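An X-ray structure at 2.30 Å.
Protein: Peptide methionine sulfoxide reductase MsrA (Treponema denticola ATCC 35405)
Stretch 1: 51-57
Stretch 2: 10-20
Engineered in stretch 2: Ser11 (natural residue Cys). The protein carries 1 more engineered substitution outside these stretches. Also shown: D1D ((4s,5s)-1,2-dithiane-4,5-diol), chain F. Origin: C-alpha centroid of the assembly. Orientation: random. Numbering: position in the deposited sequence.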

ATOM      1  N   ALA B  51      11.173   8.340  18.700  1.00 48.43           N
ATOM      2  CA  ALA B  51      11.745   9.200  17.674  1.00 43.38           C
ATOM      3  C   ALA B  51      10.655   9.769  16.776  1.00 44.31           C
ATOM      4  O   ALA B  51       9.723   9.063  16.393  1.00 49.24           O
ATOM      5  CB  ALA B  51      12.769   8.435  16.850  1.00 43.97           C
ATOM      6  N   GLU B  52      10.780  11.049  16.445  1.00 44.39           N
ATOM      7  CA  GLU B  52       9.832  11.700  15.551  1.00 38.50           C
ATOM      8  C   GLU B  52       9.975  11.139  14.142  1.00 38.54           C
ATOM      9  O   GLU B  52      11.006  11.317  13.494  1.00 45.07           O
ATOM     10  CB  GLU B  52      10.040  13.215  15.558  1.00 46.05           C
ATOM     11  CG  GLU B  52       9.692  13.871  16.885  1.00 48.46           C
ATOM     12  CD  GLU B  52       9.632  15.382  16.795  1.00 52.26           C
ATOM     13  OE1 GLU B  52       9.570  16.038  17.856  1.00 64.48           O
ATOM     14  OE2 GLU B  52       9.641  15.913  15.665  1.00 49.60           O
ATOM     15  N   THR B  53       8.931  10.463  13.676  1.00 40.94           N
ATOM     16  CA  THR B  53       9.004   9.695  12.440  1.00 40.52           C
ATOM     17  C   THR B  53       7.840  10.017  11.507  1.00 43.63           C
ATOM     18  O   THR B  53       6.729  10.301  11.956  1.00 35.22           O
ATOM     19  CB  THR B  53       9.018   8.178  12.741  1.00 42.87           C
ATOM     20  OG1 THR B  53      10.007   7.898  13.740  1.00 40.79           O
ATOM     21  CG2 THR B  53       9.328   7.368  11.489  1.00 40.01           C
ATOM     22  N   VAL B  54       8.108   9.981  10.205  1.00 39.82           N
ATOM     23  CA  VAL B  54       7.071  10.172   9.200  1.00 40.96           C
ATOM     24  C   VAL B  54       6.803   8.873   8.448  1.00 40.68           C
ATOM     25  O   VAL B  54       7.713   8.278   7.872  1.00 37.01           O
ATOM     26  CB  VAL B  54       7.450  11.269   8.190  1.00 36.27           C
ATOM     27  CG1 VAL B  54       6.402  11.362   7.092  1.00 35.57           C
ATOM     28  CG2 VAL B  54       7.604  12.603   8.893  1.00 38.76           C
ATOM     29  N   LYS B  55       5.548   8.434   8.464  1.00 41.33           N
ATOM     30  CA  LYS B  55       5.139   7.252   7.716  1.00 28.67           C
ATOM     31  C   LYS B  55       5.025   7.581   6.233  1.00 37.21           C
ATOM     32  O   LYS B  55       4.334   8.523   5.852  1.00 33.31           O
ATOM     33  CB  LYS B  55       3.809   6.713   8.245  1.00 33.26           C
ATOM     34  CG  LYS B  55       3.246   5.546   7.449  1.00 38.37           C
ATOM     35  CD  LYS B  55       1.984   5.000   8.096  1.00 34.78           C
ATOM     36  CE  LYS B  55       1.427   3.819   7.320  1.00 35.99           C
ATOM     37  NZ  LYS B  55       0.188   3.284   7.950  1.00 34.06           N
ATOM     38  N   ILE B  56       5.713   6.806   5.400  1.00 35.05           N
ATOM     39  CA  ILE B  56       5.698   7.039   3.961  1.00 31.86           C
ATOM     40  C   ILE B  56       5.058   5.882   3.203  1.00 36.20           C
ATOM     41  O   ILE B  56       5.634   4.800   3.113  1.00 38.28           O
ATOM     42  CB  ILE B  56       7.121   7.255   3.408  1.00 39.80           C
ATOM     43  CG1 ILE B  56       7.834   8.372   4.175  1.00 32.59           C
ATOM     44  CG2 ILE B  56       7.072   7.566   1.920  1.00 31.54           C
ATOM     45  CD1 ILE B  56       7.246   9.742   3.938  1.00 43.32           C
ATOM     46  N   VAL B  57       3.873   6.117   2.651  1.00 35.71           N
ATOM     47  CA  VAL B  57       3.218   5.132   1.800  1.00 25.63           C
ATOM     48  C   VAL B  57       3.422   5.522   0.341  1.00 33.10           C
ATOM     49  O   VAL B  57       3.058   6.624  -0.069  1.00 34.43           O
ATOM     50  CB  VAL B  57       1.714   5.016   2.105  1.00 29.62           C
ATOM     51  CG1 VAL B  57       1.060   4.006   1.176  1.00 30.80           C
ATOM     52  CG2 VAL B  57       1.497   4.627   3.558  1.00 31.91           C
TER
HETATM   53  S1  D1D F 401       6.513  18.082  18.821  1.00104.65           S
HETATM   54  C1  D1D F 401       6.444  18.538  17.271  1.00 61.72           C
HETATM   55  C2  D1D F 401       7.910  18.659  16.611  1.00 64.79           C
HETATM   56  O2  D1D F 401       7.802  19.122  15.446  1.00 52.38           O
HETATM   57  C3  D1D F 401       8.951  19.677  17.525  1.00 77.79           C
HETATM   58  O3  D1D F 401      10.110  19.625  17.035  1.00 78.36           O
HETATM   59  C4  D1D F 401       9.019  19.247  19.078  1.00 81.77           C
HETATM   60  S4  D1D F 401       7.553  19.112  19.747  1.00117.93           S
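Stretch 2 10-20: GSFWGVEGYFR

Stretch 2 begins as loop and turns into a helix from Phe12, which runs nearly parallel to strand 51-57: the axes cross at -17° and approach to 8.0 Å, so helix residues meet successive inward-pointing side chains of the strand, Glu52, Val54 and Ile56. Gly10, at phi/psi 95/-152, adopts a backbone that calls for glycine; its O lies 3.5 Å from Glu52 CB, and water 1 bridges the two stretches, donating to Gly10 O (2.8 Å) and Glu52 O (2.6 Å). Ser11, an engineered residue, occupies the N-cap position; its CA-to-CB bond points away from the strand overall, though CB still lies 4.2 Å from Glu52 OE2; its OG shares a hydrogen bond with D1D O2 at 3.2 Å. At the first turn Phe12 N donates to Glu52 OE2 (3.3 Å), so a buried carboxylate takes up a free helix amide, while the same OE2 lies over one face of the Phe12 ring. Phe12 CB also packs on Val54 CG2 at 3.6 Å. Trp13 and Gly14 make no contact with the strand. One turn on from Phe12, Val15 CG1 reaches Val54 CG2 at 3.7 Å, and Glu16 CB flanks that methyl, 4.0 Å from Val54 CG2. Gly17 and Tyr18 lie out of reach. Phe19 closes the contact, its CB 3.7 Å from Ile56 CD1, and Arg20 leads away.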

ATOM      1  N   GLY B  10      14.632  14.018  12.278  1.00 47.87           N
ATOM      2  CA  GLY B  10      14.456  15.267  12.994  1.00 44.56           C
ATOM      3  C   GLY B  10      12.994  15.642  13.140  1.00 53.88           C
ATOM      4  O   GLY B  10      12.127  14.770  13.190  1.00 58.43           O
ATOM      5  N   SER B  11      12.727  16.942  13.224  1.00 45.67           N
ATOM      6  CA  SER B  11      11.360  17.448  13.315  1.00 50.63           C
ATOM      7  C   SER B  11      10.535  16.974  12.123  1.00 40.02           C
ATOM      8  O   SER B  11      10.856  17.288  10.976  1.00 37.91           O
ATOM      9  CB  SER B  11      11.359  18.977  13.394  1.00 47.27           C
ATOM     10  OG  SER B  11      10.053  19.502  13.235  1.00 48.56           O
ATOM     11  N   PHE B  12       9.474  16.219  12.395  1.00 44.11           N
ATOM     12  CA  PHE B  12       8.707  15.581  11.327  1.00 37.48           C
ATOM     13  C   PHE B  12       7.918  16.575  10.479  1.00 38.19           C
ATOM     14  O   PHE B  12       7.355  16.204   9.448  1.00 41.26           O
ATOM     15  CB  PHE B  12       7.757  14.515  11.897  1.00 39.75           C
ATOM     16  CG  PHE B  12       6.952  14.965  13.091  1.00 43.84           C
ATOM     17  CD1 PHE B  12       6.079  16.038  13.007  1.00 51.43           C
ATOM     18  CD2 PHE B  12       7.038  14.277  14.289  1.00 40.13           C
ATOM     19  CE1 PHE B  12       5.335  16.433  14.103  1.00 55.63           C
ATOM     20  CE2 PHE B  12       6.296  14.667  15.388  1.00 61.41           C
ATOM     21  CZ  PHE B  12       5.443  15.746  15.294  1.00 59.48           C
ATOM     22  N   TRP B  13       7.878  17.832  10.911  1.00 39.83           N
ATOM     23  CA  TRP B  13       7.207  18.876  10.146  1.00 38.54           C
ATOM     24  C   TRP B  13       7.883  19.061   8.793  1.00 35.30           C
ATOM     25  O   TRP B  13       7.220  19.097   7.756  1.00 40.87           O
ATOM     26  CB  TRP B  13       7.203  20.197  10.918  1.00 44.90           C
ATOM     27  CG  TRP B  13       6.319  20.189  12.127  1.00 49.14           C
ATOM     28  CD1 TRP B  13       5.309  19.314  12.397  1.00 47.90           C
ATOM     29  CD2 TRP B  13       6.365  21.101  13.231  1.00 51.75           C
ATOM     30  NE1 TRP B  13       4.723  19.624  13.600  1.00 52.12           N
ATOM     31  CE2 TRP B  13       5.353  20.718  14.133  1.00 54.04           C
ATOM     32  CE3 TRP B  13       7.165  22.205  13.544  1.00 48.26           C
ATOM     33  CZ2 TRP B  13       5.120  21.397  15.326  1.00 55.71           C
ATOM     34  CZ3 TRP B  13       6.931  22.878  14.729  1.00 49.82           C
ATOM     35  CH2 TRP B  13       5.918  22.472  15.605  1.00 54.72           C
ATOM     36  N   GLY B  14       9.206  19.167   8.813  1.00 31.84           N
ATOM     37  CA  GLY B  14       9.975  19.353   7.597  1.00 43.63           C
ATOM     38  C   GLY B  14      10.101  18.078   6.787  1.00 39.19           C
ATOM     39  O   GLY B  14      10.068  18.112   5.556  1.00 43.10           O
ATOM     40  N   VAL B  15      10.252  16.955   7.481  1.00 35.48           N
ATOM     41  CA  VAL B  15      10.386  15.658   6.828  1.00 33.25           C
ATOM     42  C   VAL B  15       9.147  15.330   5.998  1.00 40.17           C
ATOM     43  O   VAL B  15       9.257  14.891   4.853  1.00 41.95           O
ATOM     44  CB  VAL B  15      10.627  14.535   7.852  1.00 33.54           C
ATOM     45  CG1 VAL B  15      10.777  13.196   7.148  1.00 31.13           C
ATOM     46  CG2 VAL B  15      11.861  14.838   8.688  1.00 35.19           C
ATOM     47  N   GLU B  16       7.971  15.554   6.575  1.00 43.17           N
ATOM     48  CA  GLU B  16       6.723  15.318   5.860  1.00 45.13           C
ATOM     49  C   GLU B  16       6.548  16.333   4.736  1.00 41.77           C
ATOM     50  O   GLU B  16       6.102  15.988   3.642  1.00 42.90           O
ATOM     51  CB  GLU B  16       5.523  15.379   6.809  1.00 36.57           C
ATOM     52  CG  GLU B  16       4.200  15.072   6.124  1.00 48.89           C
ATOM     53  CD  GLU B  16       3.013  15.161   7.061  1.00 55.57           C
ATOM     54  OE1 GLU B  16       3.022  16.032   7.956  1.00 59.40           O
ATOM     55  OE2 GLU B  16       2.068  14.358   6.901  1.00 43.45           O
ATOM     56  N   GLY B  17       6.898  17.584   5.017  1.00 39.32           N
ATOM     57  CA  GLY B  17       6.799  18.651   4.037  1.00 40.17           C
ATOM     58  C   GLY B  17       7.638  18.389   2.802  1.00 40.87           C
ATOM     59  O   GLY B  17       7.286  18.805   1.698  1.00 40.37           O
ATOM     60  N   TYR B  18       8.756  17.695   2.991  1.00 41.89           N
ATOM     61  CA  TYR B  18       9.640  17.349   1.886  1.00 41.85           C
ATOM     62  C   TYR B  18       9.087  16.186   1.067  1.00 39.23           C
ATOM     63  O   TYR B  18       8.881  16.309  -0.140  1.00 35.87           O
ATOM     64  CB  TYR B  18      11.038  17.006   2.408  1.00 39.79           C
ATOM     65  CG  TYR B  18      12.046  16.715   1.317  1.00 41.17           C
ATOM     66  CD1 TYR B  18      12.795  17.736   0.749  1.00 47.52           C
ATOM     67  CD2 TYR B  18      12.250  15.419   0.859  1.00 39.17           C
ATOM     68  CE1 TYR B  18      13.717  17.476  -0.249  1.00 49.78           C
ATOM     69  CE2 TYR B  18      13.168  15.149  -0.137  1.00 47.65           C
ATOM     70  CZ  TYR B  18      13.899  16.181  -0.687  1.00 47.12           C
ATOM     71  OH  TYR B  18      14.815  15.915  -1.678  1.00 45.76           O
ATOM     72  N   PHE B  19       8.851  15.059   1.734  1.00 35.68           N
ATOM     73  CA  PHE B  19       8.478  13.824   1.050  1.00 38.08           C
ATOM     74  C   PHE B  19       7.097  13.876   0.401  1.00 45.24           C
ATOM     75  O   PHE B  19       6.810  13.105  -0.514  1.00 47.18           O
ATOM     76  CB  PHE B  19       8.542  12.644   2.024  1.00 42.48           C
ATOM     77  CG  PHE B  19       9.928  12.103   2.223  1.00 37.56           C
ATOM     78  CD1 PHE B  19      10.462  11.188   1.331  1.00 38.10           C
ATOM     79  CD2 PHE B  19      10.698  12.510   3.300  1.00 36.80           C
ATOM     80  CE1 PHE B  19      11.739  10.689   1.508  1.00 41.10           C
ATOM     81  CE2 PHE B  19      11.974  12.014   3.483  1.00 37.57           C
ATOM     82  CZ  PHE B  19      12.496  11.103   2.584  1.00 41.10           C
ATOM     83  N   ARG B  20       6.246  14.785   0.866  1.00 45.18           N
ATOM     84  CA  ARG B  20       4.913  14.928   0.289  1.00 43.32           C
ATOM     85  C   ARG B  20       4.981  15.507  -1.123  1.00 37.09           C
ATOM     86  O   ARG B  20       4.019  15.422  -1.885  1.00 46.75           O
ATOM     87  CB  ARG B  20       4.030  15.808   1.178  1.00 42.67           C
ATOM     88  CG  ARG B  20       4.357  17.290   1.119  1.00 52.35           C
ATOM     89  CD  ARG B  20       3.562  18.069   2.157  1.00 65.25           C
ATOM     90  NE  ARG B  20       2.126  17.834   2.042  1.00 60.77           N
ATOM     91  CZ  ARG B  20       1.332  18.458   1.177  1.00 64.72           C
ATOM     92  NH1 ARG B  20       1.831  19.359   0.343  1.00 68.04           N
ATOM     93  NH2 ARG B  20       0.035  18.180   1.146  1.00 67.83           N
TER
HETATM   94  O   HOH W   1      11.322  12.789  11.357  1.00 36.92           O
HETATM   95  O   HOH W   2      13.977  12.102  13.902  1.00 38.16           O